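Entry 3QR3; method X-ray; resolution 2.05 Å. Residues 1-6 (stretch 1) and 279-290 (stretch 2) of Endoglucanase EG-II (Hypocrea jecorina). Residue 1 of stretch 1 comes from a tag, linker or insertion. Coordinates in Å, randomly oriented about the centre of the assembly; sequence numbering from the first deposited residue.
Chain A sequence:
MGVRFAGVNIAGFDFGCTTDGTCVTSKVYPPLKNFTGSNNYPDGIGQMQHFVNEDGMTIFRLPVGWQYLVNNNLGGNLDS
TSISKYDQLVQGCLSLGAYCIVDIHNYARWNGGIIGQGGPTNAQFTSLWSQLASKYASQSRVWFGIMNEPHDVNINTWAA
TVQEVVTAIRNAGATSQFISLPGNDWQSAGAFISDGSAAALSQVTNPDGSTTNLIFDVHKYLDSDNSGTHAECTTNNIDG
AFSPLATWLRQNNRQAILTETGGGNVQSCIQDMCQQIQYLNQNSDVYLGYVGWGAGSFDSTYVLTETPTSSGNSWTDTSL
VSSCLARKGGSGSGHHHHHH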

ATOM      1  N   MET A   1     -13.266 -17.930   6.001  1.00 47.18           N
ATOM      2  CA  MET A   1     -13.846 -17.219   7.137  1.00 57.81           C
ATOM      3  C   MET A   1     -13.190 -15.850   7.361  1.00 59.04           C
ATOM      4  O   MET A   1     -13.254 -15.284   8.456  1.00 54.24           O
ATOM      5  CB  MET A   1     -13.760 -18.068   8.409  1.00 57.94           C
ATOM      6  N   GLY A   2     -12.543 -15.334   6.323  1.00 29.90           N
ATOM      7  CA  GLY A   2     -12.094 -13.950   6.312  1.00 25.35           C
ATOM      8  C   GLY A   2     -11.248 -13.648   5.086  1.00 28.71           C
ATOM      9  O   GLY A   2     -10.908 -14.557   4.322  1.00 21.77           O
ATOM     10  N   VAL A   3     -10.899 -12.378   4.892  1.00 20.74           N
ATOM     11  CA  VAL A   3     -10.085 -12.004   3.749  1.00 18.07           C
ATOM     12  C   VAL A   3      -8.754 -12.728   3.829  1.00 20.03           C
ATOM     13  O   VAL A   3      -8.278 -13.072   4.909  1.00 21.81           O
ATOM     14  CB  VAL A   3      -9.841 -10.489   3.685  1.00 13.45           C
ATOM     15  CG1 VAL A   3     -11.171  -9.747   3.526  1.00 14.43           C
ATOM     16  CG2 VAL A   3      -9.097 -10.018   4.944  1.00 17.84           C
ATOM     17  N   ARG A   4      -8.146 -12.961   2.682  1.00 15.33           N
ATOM     18  CA  ARG A   4      -6.897 -13.705   2.665  1.00 17.14           C
ATOM     19  C   ARG A   4      -5.744 -12.977   3.373  1.00 25.61           C
ATOM     20  O   ARG A   4      -4.973 -13.589   4.115  1.00 24.49           O
ATOM     21  CB  ARG A   4      -6.529 -14.032   1.223  1.00 24.78           C
ATOM     22  CG  ARG A   4      -5.288 -14.868   1.076  1.00 30.24           C
ATOM     23  CD  ARG A   4      -5.085 -15.308  -0.361  1.00 26.35           C
ATOM     24  NE  ARG A   4      -3.767 -15.908  -0.504  1.00 25.21           N
ATOM     25  CZ  ARG A   4      -3.186 -16.174  -1.661  1.00 32.02           C
ATOM     26  NH1 ARG A   4      -3.809 -15.894  -2.800  1.00 26.48           N
ATOM     27  NH2 ARG A   4      -1.979 -16.723  -1.669  1.00 30.96           N
ATOM     28  N   PHE A   5      -5.635 -11.669   3.153  1.00 18.84           N
ATOM     29  CA  PHE A   5      -4.494 -10.916   3.640  1.00 22.12           C
ATOM     30  C   PHE A   5      -4.865  -9.886   4.701  1.00 19.73           C
ATOM     31  O   PHE A   5      -5.792  -9.098   4.534  1.00 22.70           O
ATOM     32  CB  PHE A   5      -3.766 -10.254   2.468  1.00 23.72           C
ATOM     33  CG  PHE A   5      -3.232 -11.233   1.462  1.00 21.48           C
ATOM     34  CD1 PHE A   5      -2.310 -12.198   1.842  1.00 21.02           C
ATOM     35  CD2 PHE A   5      -3.633 -11.180   0.138  1.00 21.54           C
ATOM     36  CE1 PHE A   5      -1.810 -13.094   0.931  1.00 23.01           C
ATOM     37  CE2 PHE A   5      -3.134 -12.078  -0.790  1.00 21.23           C
ATOM     38  CZ  PHE A   5      -2.223 -13.037  -0.394  1.00 23.06           C
ATOM     39  N   ALA A   6      -4.143  -9.934   5.814  1.00 18.85           N
ATOM     40  CA  ALA A   6      -4.302  -8.976   6.894  1.00 20.20           C
ATOM     41  C   ALA A   6      -2.902  -8.540   7.251  1.00 19.64           C
ATOM     42  O   ALA A   6      -2.019  -9.383   7.412  1.00 18.42           O
ATOM     43  CB  ALA A   6      -4.956  -9.628   8.105  1.00 25.78           C
ATOM     44  N   TYR A 279     -17.116  -6.593   7.960  1.00 21.47           N
ATOM     45  CA  TYR A 279     -17.794  -6.574   6.671  1.00 19.98           C
ATOM     46  C   TYR A 279     -16.875  -7.051   5.550  1.00 21.14           C
ATOM     47  O   TYR A 279     -17.311  -7.748   4.633  1.00 19.12           O
ATOM     48  CB  TYR A 279     -18.393  -5.197   6.352  1.00 18.51           C
ATOM     49  CG  TYR A 279     -19.246  -5.234   5.089  1.00 21.44           C
ATOM     50  CD1 TYR A 279     -20.561  -5.692   5.128  1.00 23.46           C
ATOM     51  CD2 TYR A 279     -18.726  -4.837   3.860  1.00 19.36           C
ATOM     52  CE1 TYR A 279     -21.340  -5.748   3.975  1.00 24.32           C
ATOM     53  CE2 TYR A 279     -19.497  -4.884   2.698  1.00 25.87           C
ATOM     54  CZ  TYR A 279     -20.804  -5.344   2.768  1.00 24.88           C
ATOM     55  OH  TYR A 279     -21.566  -5.395   1.630  1.00 23.86           O
ATOM     56  N   LEU A 280     -15.602  -6.676   5.612  1.00 15.91           N
ATOM     57  CA  LEU A 280     -14.654  -7.155   4.617  1.00 17.21           C
ATOM     58  C   LEU A 280     -14.514  -8.666   4.729  1.00 20.61           C
ATOM     59  O   LEU A 280     -14.504  -9.379   3.721  1.00 21.33           O
ATOM     60  CB  LEU A 280     -13.291  -6.482   4.776  1.00 23.93           C
ATOM     61  CG  LEU A 280     -13.263  -4.966   4.566  1.00 23.52           C
ATOM     62  CD1 LEU A 280     -11.841  -4.439   4.775  1.00 20.14           C
ATOM     63  CD2 LEU A 280     -13.805  -4.598   3.196  1.00 16.26           C
ATOM     64  N   ASN A 281     -14.408  -9.158   5.957  1.00 19.39           N
ATOM     65  CA  ASN A 281     -14.293 -10.598   6.178  1.00 18.22           C
ATOM     66  C   ASN A 281     -15.529 -11.380   5.707  1.00 19.33           C
ATOM     67  O   ASN A 281     -15.408 -12.516   5.263  1.00 20.42           O
ATOM     68  CB  ASN A 281     -14.005 -10.898   7.647  1.00 18.58           C
ATOM     69  CG  ASN A 281     -12.545 -10.671   8.018  1.00 24.77           C
ATOM     70  OD1 ASN A 281     -11.643 -10.785   7.175  1.00 20.28           O
ATOM     71  ND2 ASN A 281     -12.305 -10.364   9.287  1.00 19.72           N
ATOM     72  N   GLN A 282     -16.707 -10.772   5.812  1.00 16.72           N
ATOM     73  CA  GLN A 282     -17.942 -11.405   5.321  1.00 20.62           C
ATOM     74  C   GLN A 282     -18.106 -11.287   3.813  1.00 25.71           C
ATOM     75  O   GLN A 282     -19.076 -11.809   3.245  1.00 23.61           O
ATOM     76  CB  GLN A 282     -19.162 -10.797   6.007  1.00 21.59           C
ATOM     77  CG  GLN A 282     -19.239 -11.137   7.494  1.00 26.11           C
ATOM     78  CD  GLN A 282     -20.342 -10.391   8.211  1.00 27.11           C
ATOM     79  OE1 GLN A 282     -20.812  -9.355   7.748  1.00 29.75           O
ATOM     80  NE2 GLN A 282     -20.747 -10.907   9.360  1.00 29.00           N
ATOM     81  N   ASN A 283     -17.173 -10.577   3.171  1.00 16.58           N
ATOM     82  CA  ASN A 283     -17.171 -10.434   1.719  1.00 19.66           C
ATOM     83  C   ASN A 283     -15.805 -10.769   1.147  1.00 21.71           C
ATOM     84  O   ASN A 283     -15.267 -10.033   0.311  1.00 18.68           O
ATOM     85  CB  ASN A 283     -17.585  -9.014   1.318  1.00 17.39           C
ATOM     86  CG  ASN A 283     -19.059  -8.750   1.569  1.00 23.75           C
ATOM     87  OD1 ASN A 283     -19.897  -8.946   0.679  1.00 20.68           O
ATOM     88  ND2 ASN A 283     -19.388  -8.324   2.790  1.00 18.33           N
ATOM     89  N   SER A 284     -15.245 -11.884   1.606  1.00 20.29           N
ATOM     90  CA  SER A 284     -13.867 -12.243   1.280  1.00 17.53           C
ATOM     91  C   SER A 284     -13.741 -12.855  -0.096  1.00 18.32           C
ATOM     92  O   SER A 284     -12.638 -13.178  -0.527  1.00 20.23           O
ATOM     93  CB  SER A 284     -13.294 -13.215   2.323  1.00 22.61           C
ATOM     94  OG  SER A 284     -14.013 -14.443   2.329  1.00 24.92           O
ATOM     95  N   ASP A 285     -14.865 -13.033  -0.784  1.00 21.11           N
ATOM     96  CA  ASP A 285     -14.804 -13.459  -2.179  1.00 25.92           C
ATOM     97  C   ASP A 285     -14.329 -12.307  -3.076  1.00 21.12           C
ATOM     98  O   ASP A 285     -13.623 -12.521  -4.055  1.00 23.12           O
ATOM     99  CB  ASP A 285     -16.149 -14.031  -2.665  1.00 23.26           C
ATOM    100  CG  ASP A 285     -17.277 -13.011  -2.635  1.00 25.92           C
ATOM    101  OD1 ASP A 285     -17.384 -12.247  -1.654  1.00 21.25           O
ATOM    102  OD2 ASP A 285     -18.076 -12.990  -3.595  1.00 26.43           O
ATOM    103  N   VAL A 286     -14.715 -11.084  -2.730  1.00 16.93           N
ATOM    104  CA  VAL A 286     -14.298  -9.910  -3.509  1.00 19.38           C
ATOM    105  C   VAL A 286     -13.185  -9.083  -2.845  1.00 18.75           C
ATOM    106  O   VAL A 286     -12.426  -8.385  -3.525  1.00 21.68           O
ATOM    107  CB  VAL A 286     -15.504  -9.006  -3.858  1.00 18.61           C
ATOM    108  CG1 VAL A 286     -16.527  -9.793  -4.685  1.00 19.58           C
ATOM    109  CG2 VAL A 286     -16.153  -8.463  -2.595  1.00 18.24           C
ATOM    110  N   TYR A 287     -13.084  -9.147  -1.521  1.00 16.59           N
ATOM    111  CA  TYR A 287     -11.984  -8.451  -0.845  1.00 19.90           C
ATOM    112  C   TYR A 287     -10.844  -9.413  -0.516  1.00 20.18           C
ATOM    113  O   TYR A 287     -11.053 -10.428   0.148  1.00 20.05           O
ATOM    114  CB  TYR A 287     -12.473  -7.713   0.405  1.00 15.33           C
ATOM    115  CG  TYR A 287     -13.438  -6.601   0.078  1.00 14.99           C
ATOM    116  CD1 TYR A 287     -13.038  -5.526  -0.706  1.00 14.77           C
ATOM    117  CD2 TYR A 287     -14.750  -6.631   0.531  1.00 16.76           C
ATOM    118  CE1 TYR A 287     -13.909  -4.507  -1.022  1.00 15.84           C
ATOM    119  CE2 TYR A 287     -15.639  -5.614   0.211  1.00 16.37           C
ATOM    120  CZ  TYR A 287     -15.207  -4.555  -0.573  1.00 19.93           C
ATOM    121  OH  TYR A 287     -16.064  -3.531  -0.898  1.00 21.11           O
ATOM    122  N   LEU A 288      -9.646  -9.093  -1.003  1.00 14.96           N
ATOM    123  CA  LEU A 288      -8.475  -9.949  -0.817  1.00 17.36           C
ATOM    124  C   LEU A 288      -7.751  -9.673   0.491  1.00 17.20           C
ATOM    125  O   LEU A 288      -6.998 -10.509   0.980  1.00 17.80           O
ATOM    126  CB  LEU A 288      -7.485  -9.778  -1.976  1.00 19.10           C
ATOM    127  CG  LEU A 288      -7.618 -10.771  -3.126  1.00 30.75           C
ATOM    128  CD1 LEU A 288      -6.593 -10.468  -4.220  1.00 29.54           C
ATOM    129  CD2 LEU A 288      -7.451 -12.188  -2.613  1.00 28.49           C
ATOM    130  N   GLY A 289      -7.960  -8.488   1.055  1.00 17.82           N
ATOM    131  CA  GLY A 289      -7.294  -8.161   2.299  1.00 23.48           C
ATOM    132  C   GLY A 289      -7.427  -6.725   2.755  1.00 19.89           C
ATOM    133  O   GLY A 289      -8.024  -5.886   2.076  1.00 16.34           O
ATOM    134  N   TYR A 290      -6.881  -6.453   3.933  1.00 17.46           N
ATOM    135  CA  TYR A 290      -6.820  -5.097   4.471  1.00 19.94           C
ATOM    136  C   TYR A 290      -5.441  -4.853   5.063  1.00 18.70           C
ATOM    137  O   TYR A 290      -4.810  -5.775   5.588  1.00 15.49           O
ATOM    138  CB  TYR A 290      -7.898  -4.861   5.537  1.00 16.31           C
ATOM    139  CG  TYR A 290      -7.789  -5.762   6.752  1.00 23.32           C
ATOM    140  CD1 TYR A 290      -6.938  -5.450   7.810  1.00 22.67           C
ATOM    141  CD2 TYR A 290      -8.551  -6.920   6.842  1.00 21.82           C
ATOM    142  CE1 TYR A 290      -6.847  -6.284   8.931  1.00 22.43           C
ATOM    143  CE2 TYR A 290      -8.469  -7.754   7.943  1.00 19.78           C
ATOM    144  CZ  TYR A 290      -7.622  -7.436   8.985  1.00 26.65           C
ATOM    145  OH  TYR A 290      -7.564  -8.284  10.072  1.00 18.91           O
TER
HETATM  146  O   HOH W   1      -9.847 -12.924   0.393  1.00 17.26           O

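The contact is built around one bump, the side chain of Val-3, and the hollow that stretch 2 makes for it as the chain runs from the end of a helix, through a turn, into a strand. Val-3 points its CA-to-CB bond toward stretch 2 and is the residue most covered by it. Its rotamer, m, spreads the two methyls over different parts of the hollow. CG1 lies 3.4 Å from Leu-280 O and 3.4 Å from Tyr-287 O, with Leu-280 CB at 4.1 Å and Tyr-287 CB at 3.9 Å from the same CG1, so it sits where helix and strand come together. CG2 reaches along the strand, 3.7 Å from Gly-289 CA and 3.7 Å from Tyr-290 CD2.

The backbone of the bump is anchored as well. Val-3 N donates a hydrogen bond to Asn-281 OD1 (2.9 Å, 161°); the CA-to-CB bond of Asn-281 points sideways to stretch 1, but the end of the side chain comes nearer, and its OD1 takes that NH. Just before the valine, bareness does the work. Gly-2 CA is 3.3 Å from Asn-281 OD1, and a CB on Gly-2 would stand only 2.9 Å from that oxygen, a clash. Ser-284 closes this side of the packing, its CB 3.4 Å from Gly-2 O.

Beyond Val-3 the two chains pair as parallel strands, Phe-5 beside Gly-289 and Ala-6 beside Tyr-290. Phe-5 N donates to Leu-288 O at 2.8 Å, and Tyr-290 N donates to Phe-5 O at 2.9 Å, so Phe-5 bonds to the residues before and after its bridge partner, as parallel pairing requires. As modelled, a CB on Gly-289 would fall 2.4 Å from Phe-5 O, but that oxygen is already too close to Gly-289 CA, so the figure should not be leaned on. Arg-4, whose side chain end leads away, joins through its backbone: a water accepts from Arg-4 N at 2.9 Å and donates to Tyr-287 O at 2.8 Å, linking the loop residue Arg-4 to the first strand residue of stretch 2, Tyr-287.

At the far end, small meets large. The side chains of Ala-6 and Tyr-290 share one face of the sheet, and the tyrosine, rotamer p, brings its ring beneath the alanine. Ala-6 CA stands 4.3 Å from the centroid of the Tyr-290 ring, 13° off the normal, a CH-pi contact, while Ala-6 CB lies 3.6 Å from Tyr-290 CZ. The rule is complementary size: valine into a pocket, glycine where Asn-281 OD1 comes close to the chain, alanine over a broad ring.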